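Local coordinates for AgaA (Rhizobium radiobacter, PDB 6HLX), which binds the opine agropinic acid as the periplasmic substrate-binding protein of an ABC transporter that imports it into the bacterium, at residues G378-I383 with F471-S476; A260-V265 with N300-H305; G228-L233 with V458-T463; S9-T14 with W166-E171. One frame throughout, in Å; residues are numbered along the deposited sequence.

Contact 1: G378-I383 with F471-S476. With G9Z (agropinic acid), chain E.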
loop_
_atom_site.group_PDB
_atom_site.type_symbol
_atom_site.label_atom_id
_atom_site.label_comp_id
_atom_site.label_asym_id
_atom_site.label_seq_id
_atom_site.Cartn_x
_atom_site.Cartn_y
_atom_site.Cartn_z
ATOM N N GLY A 378 -3.622 -0.191 8.754
ATOM C CA GLY A 378 -3.016 -1.480 8.421
ATOM C C GLY A 378 -2.254 -1.202 7.148
ATOM O O GLY A 378 -2.868 -1.043 6.095
ATOM N N SER A 379 -0.931 -0.974 7.233
ATOM C CA SER A 379 -0.235 -0.482 6.042
ATOM C C SER A 379 1.248 -0.753 6.052
ATOM O O SER A 379 1.718 -1.568 6.845
ATOM C CB SER A 379 -0.515 1.010 5.835
ATOM O OG SER A 379 -0.309 1.369 4.471
ATOM N N LEU A 380 1.973 -0.134 5.114
ATOM C CA LEU A 380 3.425 -0.369 4.983
ATOM C C LEU A 380 4.006 0.758 4.164
ATOM O O LEU A 380 3.244 1.585 3.633
ATOM C CB LEU A 380 3.678 -1.733 4.297
ATOM C CG LEU A 380 2.688 -2.212 3.227
ATOM C CD1 LEU A 380 2.707 -1.324 1.966
ATOM C CD2 LEU A 380 2.996 -3.663 2.829
ATOM N N GLY A 381 5.329 0.837 4.110
ATOM C CA GLY A 381 5.964 1.843 3.269
ATOM C C GLY A 381 5.659 1.481 1.823
ATOM O O GLY A 381 5.723 0.308 1.430
ATOM N N GLU A 382 5.244 2.470 1.043
ATOM C CA GLU A 382 4.805 2.207 -0.353
ATOM C C GLU A 382 5.951 1.992 -1.333
ATOM O O GLU A 382 5.732 1.544 -2.455
ATOM C CB GLU A 382 3.869 3.316 -0.830
ATOM C CG GLU A 382 2.587 3.424 0.002
ATOM C CD GLU A 382 1.553 2.317 -0.193
ATOM O OE1 GLU A 382 1.754 1.392 -1.022
ATOM O OE2 GLU A 382 0.532 2.380 0.526
ATOM N N ILE A 383 7.172 2.318 -0.911
ATOM C CA ILE A 383 8.404 2.121 -1.669
ATOM C C ILE A 383 9.453 1.556 -0.703
ATOM O O ILE A 383 9.291 1.678 0.514
ATOM C CB ILE A 383 8.919 3.433 -2.335
ATOM C CG1 ILE A 383 9.207 4.535 -1.294
ATOM C CG2 ILE A 383 7.934 3.897 -3.451
ATOM C CD1 ILE A 383 10.080 5.674 -1.840
ATOM N N PHE A 471 8.020 -4.725 2.817
ATOM C CA PHE A 471 7.023 -3.726 2.393
ATOM C C PHE A 471 6.419 -3.968 1.007
ATOM O O PHE A 471 5.473 -3.265 0.630
ATOM C CB PHE A 471 7.655 -2.315 2.439
ATOM C CG PHE A 471 7.742 -1.647 3.787
ATOM C CD1 PHE A 471 7.102 -2.192 4.904
ATOM C CD2 PHE A 471 8.478 -0.473 3.953
ATOM C CE1 PHE A 471 7.150 -1.535 6.149
ATOM C CE2 PHE A 471 8.538 0.169 5.199
ATOM C CZ PHE A 471 7.862 -0.357 6.281
ATOM N N LEU A 472 6.955 -4.916 0.227
ATOM C CA LEU A 472 6.426 -5.170 -1.124
ATOM C C LEU A 472 5.288 -6.176 -1.145
ATOM O O LEU A 472 4.773 -6.490 -2.232
ATOM C CB LEU A 472 7.548 -5.644 -2.069
ATOM C CG LEU A 472 8.625 -4.615 -2.339
ATOM C CD1 LEU A 472 9.714 -5.209 -3.143
ATOM C CD2 LEU A 472 8.046 -3.404 -3.054
ATOM N N THR A 473 4.862 -6.688 0.034
ATOM C CA THR A 473 3.824 -7.739 0.037
ATOM C C THR A 473 2.531 -7.343 -0.697
ATOM O O THR A 473 1.960 -8.193 -1.394
ATOM C CB THR A 473 3.536 -8.273 1.450
ATOM O OG1 THR A 473 2.576 -9.345 1.371
ATOM C CG2 THR A 473 3.032 -7.185 2.412
ATOM N N PHE A 474 2.084 -6.084 -0.593
ATOM C CA PHE A 474 0.838 -5.679 -1.274
ATOM C C PHE A 474 0.959 -5.629 -2.816
ATOM O O PHE A 474 -0.058 -5.465 -3.502
ATOM C CB PHE A 474 0.295 -4.355 -0.730
ATOM C CG PHE A 474 -0.168 -4.343 0.714
ATOM C CD1 PHE A 474 -0.414 -5.534 1.402
ATOM C CD2 PHE A 474 -0.418 -3.139 1.370
ATOM C CE1 PHE A 474 -0.887 -5.516 2.723
ATOM C CE2 PHE A 474 -0.862 -3.124 2.705
ATOM C CZ PHE A 474 -1.092 -4.308 3.369
ATOM N N GLN A 475 2.209 -5.725 -3.339
ATOM C CA GLN A 475 2.466 -5.736 -4.788
ATOM C C GLN A 475 2.680 -7.156 -5.305
ATOM O O GLN A 475 3.062 -7.327 -6.469
ATOM C CB GLN A 475 3.685 -4.870 -5.138
ATOM C CG GLN A 475 3.457 -3.396 -4.787
ATOM C CD GLN A 475 4.525 -2.527 -5.390
ATOM O OE1 GLN A 475 5.236 -2.949 -6.291
ATOM N NE2 GLN A 475 4.648 -1.302 -4.895
ATOM N N SER A 476 2.445 -8.175 -4.464
ATOM C CA SER A 476 2.674 -9.585 -4.836
ATOM C C SER A 476 1.935 -10.028 -6.098
ATOM O O SER A 476 2.395 -10.968 -6.775
ATOM C CB SER A 476 2.342 -10.526 -3.681
ATOM O OG SER A 476 3.180 -10.283 -2.561
HETATM O OAM G9Z E . -6.512 -2.975 1.277
HETATM C CAB G9Z E . -6.559 -3.257 2.483
HETATM C CAC G9Z E . -7.564 -4.077 3.035
HETATM C CB G9Z E . -7.240 -4.190 4.557
HETATM C CA G9Z E . -6.096 -3.218 4.791
HETATM C C G9Z E . -5.014 -3.851 5.480
HETATM O O G9Z E . -4.164 -4.500 4.810
HETATM N N G9Z E . -5.751 -2.724 3.417
HETATM C CAG G9Z E . -4.568 -1.832 3.108
HETATM C CAH G9Z E . -4.902 -0.375 3.433
HETATM O OAP G9Z E . -5.124 -0.307 4.841
HETATM C CAI G9Z E . -3.781 0.591 3.037
HETATM O OAQ G9Z E . -3.276 0.218 1.730
HETATM C CAJ G9Z E . -4.299 2.065 2.930
HETATM O OAR G9Z E . -3.213 2.929 2.551
HETATM C CAK G9Z E . -5.029 2.631 4.172
HETATM O OAT G9Z E . -5.685 3.866 3.822
HETATM C CAL G9Z E . -4.096 2.805 5.380
HETATM O OAS G9Z E . -4.860 3.206 6.538
HETATM O OXT G9Z E . -4.981 -3.759 6.737
HETATM O O HOH W 1 6.029 -1.023 -0.961
HETATM O O HOH W 2 6.078 1.433 -5.385
HETATM O O HOH W 3 3.493 -0.551 -2.198
#

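Contact 2: A260-V265 with N300-H305. With ZN (zinc ion), chain P.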
loop_
_atom_site.group_PDB
_atom_site.type_symbol
_atom_site.label_atom_id
_atom_site.label_comp_id
_atom_site.label_asym_id
_atom_site.label_seq_id
_atom_site.Cartn_x
_atom_site.Cartn_y
_atom_site.Cartn_z
ATOM N N ALA A 260 -0.440 10.027 24.553
ATOM C CA ALA A 260 -1.256 9.351 25.584
ATOM C C ALA A 260 -1.832 8.040 25.030
ATOM O O ALA A 260 -1.757 7.015 25.696
ATOM C CB ALA A 260 -2.388 10.251 26.073
ATOM N N ILE A 261 -2.352 8.069 23.794
ATOM C CA ILE A 261 -2.889 6.881 23.115
ATOM C C ILE A 261 -1.796 5.812 22.911
ATOM O O ILE A 261 -2.049 4.640 23.180
ATOM C CB ILE A 261 -3.612 7.287 21.828
ATOM C CG1 ILE A 261 -4.909 8.043 22.210
ATOM C CG2 ILE A 261 -3.924 6.053 20.973
ATOM C CD1 ILE A 261 -5.581 8.758 21.075
ATOM N N ALA A 262 -0.577 6.234 22.508
ATOM C CA ALA A 262 0.570 5.322 22.348
ATOM C C ALA A 262 0.936 4.650 23.699
ATOM O O ALA A 262 1.318 3.482 23.707
ATOM C CB ALA A 262 1.766 6.079 21.805
ATOM N N TYR A 263 0.785 5.372 24.835
ATOM C CA TYR A 263 1.090 4.806 26.166
ATOM C C TYR A 263 -0.057 3.950 26.721
ATOM O O TYR A 263 0.175 3.092 27.588
ATOM C CB TYR A 263 1.410 5.943 27.183
ATOM C CG TYR A 263 2.819 6.493 27.078
ATOM C CD1 TYR A 263 3.914 5.759 27.532
ATOM C CD2 TYR A 263 3.055 7.765 26.564
ATOM C CE1 TYR A 263 5.209 6.272 27.462
ATOM C CE2 TYR A 263 4.350 8.292 26.492
ATOM C CZ TYR A 263 5.423 7.535 26.935
ATOM O OH TYR A 263 6.701 8.025 26.851
ATOM N N ALA A 264 -1.305 4.232 26.301
ATOM C CA ALA A 264 -2.493 3.567 26.845
ATOM C C ALA A 264 -2.848 2.237 26.213
ATOM O O ALA A 264 -3.567 1.446 26.829
ATOM C CB ALA A 264 -3.700 4.493 26.757
ATOM N N VAL A 265 -2.446 2.015 24.961
ATOM C CA VAL A 265 -2.865 0.794 24.278
ATOM C C VAL A 265 -1.893 -0.346 24.511
ATOM O O VAL A 265 -0.761 -0.280 24.045
ATOM C CB VAL A 265 -3.158 1.033 22.775
ATOM C CG1 VAL A 265 -3.622 -0.262 22.093
ATOM C CG2 VAL A 265 -4.199 2.130 22.579
ATOM N N ASN A 300 12.214 1.552 22.106
ATOM C CA ASN A 300 11.373 1.483 23.290
ATOM C C ASN A 300 11.050 2.864 23.829
ATOM O O ASN A 300 10.982 3.068 25.047
ATOM C CB ASN A 300 11.987 0.555 24.333
ATOM C CG ASN A 300 11.870 -0.881 23.905
ATOM O OD1 ASN A 300 10.808 -1.502 24.015
ATOM N ND2 ASN A 300 12.948 -1.422 23.373
ATOM N N TYR A 301 10.781 3.811 22.901
ATOM C CA TYR A 301 10.404 5.172 23.284
ATOM C C TYR A 301 9.136 5.117 24.124
ATOM O O TYR A 301 9.072 5.739 25.199
ATOM C CB TYR A 301 10.209 6.040 22.035
ATOM C CG TYR A 301 9.846 7.472 22.348
ATOM C CD1 TYR A 301 8.516 7.861 22.474
ATOM C CD2 TYR A 301 10.831 8.449 22.485
ATOM C CE1 TYR A 301 8.174 9.184 22.750
ATOM C CE2 TYR A 301 10.499 9.780 22.721
ATOM C CZ TYR A 301 9.169 10.142 22.865
ATOM O OH TYR A 301 8.837 11.448 23.113
ATOM N N PHE A 302 8.136 4.344 23.652
ATOM C CA PHE A 302 6.897 4.171 24.403
ATOM C C PHE A 302 6.968 2.872 25.198
ATOM O O PHE A 302 7.866 2.053 24.992
ATOM C CB PHE A 302 5.679 4.143 23.448
ATOM C CG PHE A 302 5.441 5.441 22.722
ATOM C CD1 PHE A 302 4.977 6.565 23.405
ATOM C CD2 PHE A 302 5.682 5.546 21.355
ATOM C CE1 PHE A 302 4.792 7.779 22.740
ATOM C CE2 PHE A 302 5.475 6.752 20.687
ATOM C CZ PHE A 302 5.044 7.866 21.387
ATOM N N SER A 303 6.012 2.699 26.108
ATOM C CA SER A 303 5.799 1.500 26.897
ATOM C C SER A 303 4.325 1.496 27.228
ATOM O O SER A 303 3.648 2.489 26.952
ATOM C CB SER A 303 6.635 1.537 28.173
ATOM O OG SER A 303 6.306 2.669 28.960
ATOM N N HIS A 304 3.807 0.404 27.803
ATOM C CA HIS A 304 2.414 0.404 28.219
ATOM C C HIS A 304 2.362 0.981 29.629
ATOM O O HIS A 304 2.919 0.393 30.562
ATOM C CB HIS A 304 1.770 -0.981 28.169
ATOM C CG HIS A 304 0.335 -0.956 28.582
ATOM N ND1 HIS A 304 -0.566 -0.061 28.028
ATOM C CD2 HIS A 304 -0.311 -1.708 29.503
ATOM C CE1 HIS A 304 -1.724 -0.303 28.620
ATOM N NE2 HIS A 304 -1.620 -1.286 29.510
ATOM N N HIS A 305 1.717 2.149 29.776
ATOM C CA HIS A 305 1.639 2.835 31.055
ATOM C C HIS A 305 0.410 3.716 31.156
ATOM O O HIS A 305 0.446 4.892 30.793
ATOM C CB HIS A 305 2.935 3.630 31.289
ATOM C CG HIS A 305 3.288 3.694 32.719
ATOM N ND1 HIS A 305 4.413 4.338 33.156
ATOM C CD2 HIS A 305 2.600 3.229 33.793
ATOM C CE1 HIS A 305 4.362 4.237 34.477
ATOM N NE2 HIS A 305 3.329 3.489 34.867
HETATM ZN ZN ZN P . -3.400 -1.686 30.407
HETATM O O HOH W 4 7.129 10.577 25.988
HETATM O O HOH W 5 9.927 8.139 26.150
HETATM O O HOH W 6 -4.851 -1.005 29.330
#

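Contact 3: G228-L233 with V458-T463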
loop_
_atom_site.group_PDB
_atom_site.type_symbol
_atom_site.label_atom_id
_atom_site.label_comp_id
_atom_site.label_asym_id
_atom_site.label_seq_id
_atom_site.Cartn_x
_atom_site.Cartn_y
_atom_site.Cartn_z
ATOM N N GLY A 228 -0.827 -28.415 5.580
ATOM C CA GLY A 228 -1.210 -29.063 4.330
ATOM C C GLY A 228 -1.787 -30.448 4.550
ATOM O O GLY A 228 -2.613 -30.621 5.452
ATOM N N PRO A 229 -1.410 -31.468 3.743
ATOM C CA PRO A 229 -0.392 -31.465 2.674
ATOM C C PRO A 229 -0.807 -30.876 1.323
ATOM O O PRO A 229 0.050 -30.738 0.442
ATOM C CB PRO A 229 -0.038 -32.953 2.546
ATOM C CG PRO A 229 -1.322 -33.653 2.868
ATOM C CD PRO A 229 -1.954 -32.827 3.959
ATOM N N GLU A 230 -2.094 -30.528 1.153
ATOM C CA GLU A 230 -2.588 -30.040 -0.131
ATOM C C GLU A 230 -2.566 -28.531 -0.270
ATOM O O GLU A 230 -2.951 -28.017 -1.319
ATOM C CB GLU A 230 -3.987 -30.608 -0.435
ATOM C CG GLU A 230 -4.002 -32.120 -0.622
ATOM C CD GLU A 230 -3.164 -32.697 -1.750
ATOM O OE1 GLU A 230 -3.131 -32.091 -2.846
ATOM O OE2 GLU A 230 -2.550 -33.768 -1.541
ATOM N N THR A 231 -2.147 -27.824 0.781
ATOM C CA THR A 231 -2.018 -26.367 0.747
ATOM C C THR A 231 -0.621 -25.998 1.231
ATOM O O THR A 231 0.021 -26.784 1.933
ATOM C CB THR A 231 -3.098 -25.684 1.620
ATOM O OG1 THR A 231 -3.014 -26.207 2.954
ATOM C CG2 THR A 231 -4.527 -25.886 1.064
ATOM N N GLN A 232 -0.181 -24.790 0.889
ATOM C CA GLN A 232 1.118 -24.242 1.285
ATOM C C GLN A 232 0.882 -22.795 1.690
ATOM O O GLN A 232 0.167 -22.073 0.999
ATOM C CB GLN A 232 2.085 -24.302 0.086
ATOM C CG GLN A 232 3.438 -23.583 0.298
ATOM C CD GLN A 232 4.365 -23.566 -0.915
ATOM O OE1 GLN A 232 3.969 -23.826 -2.060
ATOM N NE2 GLN A 232 5.639 -23.252 -0.686
ATOM N N LEU A 233 1.503 -22.371 2.787
ATOM C CA LEU A 233 1.417 -20.992 3.239
ATOM C C LEU A 233 2.679 -20.247 2.747
ATOM O O LEU A 233 3.788 -20.780 2.875
ATOM C CB LEU A 233 1.358 -21.000 4.773
ATOM C CG LEU A 233 1.016 -19.683 5.422
ATOM C CD1 LEU A 233 -0.475 -19.348 5.244
ATOM C CD2 LEU A 233 1.363 -19.722 6.893
ATOM N N VAL A 458 -1.532 -21.211 -1.207
ATOM C CA VAL A 458 -1.697 -21.779 -2.545
ATOM C C VAL A 458 -2.028 -23.252 -2.435
ATOM O O VAL A 458 -1.684 -23.916 -1.436
ATOM C CB VAL A 458 -0.458 -21.535 -3.470
ATOM C CG1 VAL A 458 -0.059 -20.053 -3.506
ATOM C CG2 VAL A 458 0.739 -22.402 -3.065
ATOM N N LYS A 459 -2.657 -23.788 -3.485
ATOM C CA LYS A 459 -2.933 -25.210 -3.540
ATOM C C LYS A 459 -1.662 -25.919 -4.010
ATOM O O LYS A 459 -0.898 -25.359 -4.797
ATOM C CB LYS A 459 -4.082 -25.489 -4.534
ATOM C CG LYS A 459 -5.455 -25.621 -3.871
ATOM C CD LYS A 459 -5.596 -26.956 -3.109
ATOM C CE LYS A 459 -7.017 -27.381 -2.862
ATOM N NZ LYS A 459 -7.144 -28.154 -1.595
ATOM N N LYS A 460 -1.444 -27.155 -3.560
ATOM C CA LYS A 460 -0.313 -27.947 -4.068
ATOM C C LYS A 460 -0.550 -28.052 -5.592
ATOM O O LYS A 460 -1.666 -28.349 -6.027
ATOM C CB LYS A 460 -0.316 -29.346 -3.436
ATOM C CG LYS A 460 0.871 -30.219 -3.861
ATOM C CD LYS A 460 0.854 -31.559 -3.137
ATOM C CE LYS A 460 2.043 -32.417 -3.512
ATOM N NZ LYS A 460 2.123 -33.645 -2.676
ATOM N N GLY A 461 0.474 -27.740 -6.371
ATOM C CA GLY A 461 0.375 -27.721 -7.828
ATOM C C GLY A 461 0.636 -26.330 -8.374
ATOM O O GLY A 461 0.962 -26.172 -9.552
ATOM N N VAL A 462 0.488 -25.298 -7.518
ATOM C CA VAL A 462 0.756 -23.903 -7.887
ATOM C C VAL A 462 2.219 -23.632 -7.571
ATOM O O VAL A 462 2.680 -23.953 -6.469
ATOM C CB VAL A 462 -0.146 -22.905 -7.094
ATOM C CG1 VAL A 462 0.272 -21.454 -7.336
ATOM C CG2 VAL A 462 -1.629 -23.109 -7.400
ATOM N N THR A 463 2.942 -23.015 -8.513
ATOM C CA THR A 463 4.327 -22.585 -8.289
ATOM C C THR A 463 4.501 -21.221 -8.914
ATOM O O THR A 463 3.663 -20.803 -9.703
ATOM C CB THR A 463 5.353 -23.580 -8.907
ATOM O OG1 THR A 463 5.110 -23.682 -10.309
ATOM C CG2 THR A 463 5.322 -24.987 -8.254
HETATM O O HOH W 7 4.285 -22.793 -4.535
#

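Contact 4: S9-T14 with W166-E171. With ZN (zinc ion), chain N; EDO (1,2-ethanediol), chain Y.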
loop_
_atom_site.group_PDB
_atom_site.type_symbol
_atom_site.label_atom_id
_atom_site.label_comp_id
_atom_site.label_asym_id
_atom_site.label_seq_id
_atom_site.Cartn_x
_atom_site.Cartn_y
_atom_site.Cartn_z
ATOM N N SER A 9 -9.600 -10.919 -1.140
ATOM C CA SER A 9 -10.287 -10.571 0.106
ATOM C C SER A 9 -11.418 -9.565 -0.077
ATOM O O SER A 9 -12.096 -9.232 0.900
ATOM C CB SER A 9 -9.288 -10.068 1.151
ATOM O OG SER A 9 -8.711 -8.856 0.707
ATOM N N GLY A 10 -11.613 -9.091 -1.311
ATOM C CA GLY A 10 -12.705 -8.176 -1.612
ATOM C C GLY A 10 -12.818 -7.844 -3.080
ATOM O O GLY A 10 -11.903 -8.113 -3.861
ATOM N N GLU A 11 -13.903 -7.164 -3.421
ATOM C CA GLU A 11 -14.116 -6.687 -4.772
ATOM C C GLU A 11 -13.497 -5.289 -4.894
ATOM O O GLU A 11 -13.815 -4.413 -4.086
ATOM C CB GLU A 11 -15.625 -6.639 -5.075
ATOM C CG GLU A 11 -15.968 -6.035 -6.424
ATOM C CD GLU A 11 -17.394 -6.292 -6.892
ATOM O OE1 GLU A 11 -17.622 -6.293 -8.122
ATOM O OE2 GLU A 11 -18.286 -6.496 -6.035
ATOM N N PRO A 12 -12.659 -5.030 -5.916
ATOM C CA PRO A 12 -12.092 -3.671 -6.049
ATOM C C PRO A 12 -13.195 -2.626 -6.244
ATOM O O PRO A 12 -14.130 -2.826 -7.040
ATOM C CB PRO A 12 -11.239 -3.770 -7.322
ATOM C CG PRO A 12 -10.834 -5.246 -7.379
ATOM C CD PRO A 12 -12.103 -5.952 -6.926
ATOM N N SER A 13 -13.095 -1.512 -5.516
ATOM C CA SER A 13 -14.057 -0.409 -5.655
ATOM C C SER A 13 -13.863 0.260 -7.027
ATOM O O SER A 13 -14.818 0.777 -7.610
ATOM C CB SER A 13 -13.845 0.610 -4.541
ATOM O OG SER A 13 -12.516 1.095 -4.601
ATOM N N THR A 14 -12.624 0.196 -7.557
ATOM C CA THR A 14 -12.262 0.732 -8.871
ATOM C C THR A 14 -10.949 0.146 -9.373
ATOM O O THR A 14 -10.098 -0.260 -8.578
ATOM C CB THR A 14 -12.180 2.280 -8.868
ATOM O OG1 THR A 14 -11.992 2.716 -10.229
ATOM C CG2 THR A 14 -11.051 2.831 -7.976
ATOM N N TRP A 166 -15.775 -8.208 -16.046
ATOM C CA TRP A 166 -15.990 -8.033 -14.623
ATOM C C TRP A 166 -17.462 -8.341 -14.344
ATOM O O TRP A 166 -18.345 -7.643 -14.846
ATOM C CB TRP A 166 -15.656 -6.591 -14.228
ATOM C CG TRP A 166 -15.711 -6.225 -12.761
ATOM C CD1 TRP A 166 -16.294 -6.916 -11.732
ATOM C CD2 TRP A 166 -15.084 -5.077 -12.174
ATOM N NE1 TRP A 166 -16.102 -6.230 -10.539
ATOM C CE2 TRP A 166 -15.368 -5.096 -10.790
ATOM C CE3 TRP A 166 -14.298 -4.030 -12.692
ATOM C CZ2 TRP A 166 -14.881 -4.107 -9.912
ATOM C CZ3 TRP A 166 -13.858 -3.028 -11.834
ATOM C CH2 TRP A 166 -14.159 -3.065 -10.463
ATOM N N THR A 167 -17.722 -9.412 -13.596
ATOM C CA THR A 167 -19.090 -9.733 -13.180
ATOM C C THR A 167 -19.225 -9.135 -11.782
ATOM O O THR A 167 -18.603 -9.640 -10.840
ATOM C CB THR A 167 -19.322 -11.248 -13.218
ATOM O OG1 THR A 167 -19.203 -11.664 -14.582
ATOM C CG2 THR A 167 -20.712 -11.638 -12.679
ATOM N N ARG A 168 -20.032 -8.071 -11.640
ATOM C CA ARG A 168 -20.207 -7.373 -10.353
ATOM C C ARG A 168 -20.596 -8.355 -9.254
ATOM O O ARG A 168 -21.492 -9.183 -9.463
ATOM C CB ARG A 168 -21.245 -6.216 -10.456
ATOM C CG ARG A 168 -20.960 -5.195 -11.587
ATOM C CD ARG A 168 -19.922 -4.138 -11.262
ATOM N NE ARG A 168 -19.201 -3.648 -12.441
ATOM C CZ ARG A 168 -18.192 -2.780 -12.394
ATOM N NH1 ARG A 168 -17.594 -2.385 -13.512
ATOM N NH2 ARG A 168 -17.773 -2.298 -11.230
ATOM N N GLY A 169 -19.896 -8.271 -8.125
ATOM C CA GLY A 169 -20.125 -9.133 -6.968
ATOM C C GLY A 169 -19.566 -10.540 -7.101
ATOM O O GLY A 169 -19.744 -11.353 -6.193
ATOM N N ARG A 170 -18.866 -10.855 -8.213
ATOM C CA ARG A 170 -18.377 -12.220 -8.362
ATOM C C ARG A 170 -16.908 -12.313 -8.750
ATOM O O ARG A 170 -16.126 -12.923 -8.009
ATOM C CB ARG A 170 -19.262 -13.016 -9.347
ATOM C CG ARG A 170 -18.720 -14.404 -9.650
ATOM C CD ARG A 170 -19.709 -15.325 -10.359
ATOM N NE ARG A 170 -19.083 -16.608 -10.713
ATOM C CZ ARG A 170 -18.881 -17.614 -9.860
ATOM N NH1 ARG A 170 -18.281 -18.725 -10.263
ATOM N NH2 ARG A 170 -19.271 -17.511 -8.592
ATOM N N GLU A 171 -16.537 -11.784 -9.933
ATOM C CA GLU A 171 -15.142 -11.919 -10.355
ATOM C C GLU A 171 -14.721 -10.979 -11.470
ATOM O O GLU A 171 -15.558 -10.458 -12.205
ATOM C CB GLU A 171 -14.848 -13.373 -10.808
ATOM C CG GLU A 171 -15.604 -13.810 -12.057
ATOM C CD GLU A 171 -15.178 -15.168 -12.594
ATOM O OE1 GLU A 171 -14.373 -15.858 -11.923
ATOM O OE2 GLU A 171 -15.659 -15.543 -13.682
HETATM ZN ZN ZN N . -14.499 -17.416 -13.585
HETATM C C1 EDO Y . -22.032 -7.591 -14.888
HETATM O O1 EDO Y . -21.434 -6.962 -13.803
HETATM C C2 EDO Y . -22.973 -8.582 -14.248
HETATM O O2 EDO Y . -24.002 -7.860 -13.615
#

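Contact 1: G378-I383 with F471-S476
Gly378, near the end of strand 374-379, accepts a hydrogen bond on its carbonyl O from hydroxyl OAP of agropinic acid (2.7 Å); having no side chain, it lets the ligand come close. The CB of Ser379 points away from the 3-10 segment 471-476, and its OG, anti to the backbone N, is hydrogen-bonded to Tyr392 OH. Leu380 carries the apolar part of the contact. Its CG sits in the crowded position between backbone N and carbonyl carbon (chi1 34°), and CD2 stands over the centre of one face of the Phe474 ring, 3.8 Å from the centroid, a CH-pi contact. CD2 also meets Thr473 CG2, while Leu380 CB lies against Phe471 CD1 at 3.5 Å. Gly381, also without a side chain, passes over one face of the Phe471 ring, its N above the centre and its CA 3.8 Å from the centroid, a CH-pi contact. Water 1 lies 2.8 Å from both Gly381 O and Phe471 O and bridges them. From Glu382 O, waters 2 and 3 lead to Gln475 NE2, and OE1 of Glu382 forms a salt bridge with Arg26. The segments thus meet through aromatic faces and bridging waters, and Leu380 backs Phe474, whose CZ lies 3.4 Å from ligand atom O.

Contact 2: A260-V265 with N300-H305
The last turn of helix 255-264 lies against the loop 300-305, closest at Tyr263 and His304 (CA atoms 5.0 Å apart), and Tyr263 O takes a nearly straight hydrogen bond in its carbonyl plane from His305 N (2.8 Å, N-H...O angle 168°). His304 ND1 adds a weak, bent bond to the same oxygen. With CG anti to its backbone N, the His304 ring reaches past the helix end, its CE1 edge facing Ala264 O at 3.1 Å, and its far nitrogen NE2 binds a zinc ion at 2.0 Å; water 6 is a further ligand of this zinc. The weak ND1 bond may help to set the rotation of the imidazole, while the His305 N bond ties the backbone to the helix end. Phe302 turns its CD1 edge onto one face of the Tyr263 ring in a T-shaped stack, centroids 5.1 Å apart and planes at 80°. Ala262 CB sits over the middle of a Phe302 face, 3.5 Å from the centroid, while Tyr301 CD1 covers the opposite face. Water 5 donates to Tyr301 O and bonds weakly to Tyr263 OH, which water 4 holds more closely at 2.7 Å. His305 is the N-cap residue of helix 306-315, whose Lys308 and Leu312 touch Tyr263. Helix 333-347 brings Glu345 to His304 and Leu346 to Ala264 and Val265, while strand 446-451 adds Val447 beside Ala262.

Contact 3: G228-L233 with V458-T463
Three backbone hydrogen bonds join the segments. Gln232 and Val458 form an antiparallel hydrogen-bonded pair: Gln232 N gives to Val458 O nearly along the C=O axis (2.9 Å), and Val458 N returns a bond to Gln232 O in the carbonyl plane (2.9 Å). Beyond the non-hydrogen-bonded pair Thr231-Lys459, Lys460 N gives to Glu230 O (2.8 Å), straight at the hydrogen but from above the carbonyl plane. Lys459 CD also lies 3.4 Å from Glu230 O. Gln232 runs extended alongside Val458, its CB and OE1 both near CG2, and OE1 accepts from water 7, which also donates to Val462 O. Thr231 OG1 is bonded to Ile225 O of helix 222-227. Glu230 OE2 stays 4.8 Å from Lys460 NZ, so any attraction is probably diffuse. Lys459 O accepts from Val462 N, closing a type II turn with Gly461 at positive phi. This is an antiparallel beta pairing at the edge of a mixed sheet, with strand 231-234 outermost beside strand 456-459.

Contact 4: S9-T14 with W166-E171
Glu11 stretches out, CG anti to the backbone N (chi1 175°) and the chain extended beyond, while Trp166 also holds CG anti to N (chi1 -175°), bringing carboxylate and indole edge together with planes 48° apart. Trp166 NE1 gives to Glu11 OE1 at 2.9 Å on the anti lone pair, close to the ring plane. Gly169 N meets Glu11 OE1 from above the carboxylate plane, 3.0 Å away and almost straight, and adds a weak bond to OE2. Two donors therefore grip OE1, which probably favours the charged carboxylate. Farther along the indole edge, Pro12 O lies 3.2 Å from Trp166 CZ2. Arg168 folds its guanidinium over one indole face. Between strands 161-167 and 171-176, Arg170 and Glu171 face Thr167 in a classic beta bulge. Glu171 binds zinc through both carboxylate oxygens, with His192 on the same ion. The loop after strand 3-8 is thereby tied to the sheet's outermost hairpin, with Phe195 of strand 190-195 touching Glu11 and Pro12, and Ile172 touching Pro12 and Trp166.

Contact 1 lies at the agropinic acid site, its centre about 5 Å from that of the chain, and supplies Gly378, Ser379 and Phe474 to the pocket. The others lie farther out: the centres of contacts 2, 3 and 4 are 25, 24 and 21 Å from that of contact 1. Contacts 3 and 4 belong to the same mixed sheet, at its two outermost strands, 231-234 and 161-167, with centres 25 Å apart. Of the two, contact 4 reaches nearer to the pocket, the side chain of Pro12 being about 10 Å from the ligand. Contact 2 stands apart, its centre 41 and 39 Å from those of contacts 3 and 4. Zinc is bound at contacts 2 and 4, through His304 and Glu171, well away from the opine.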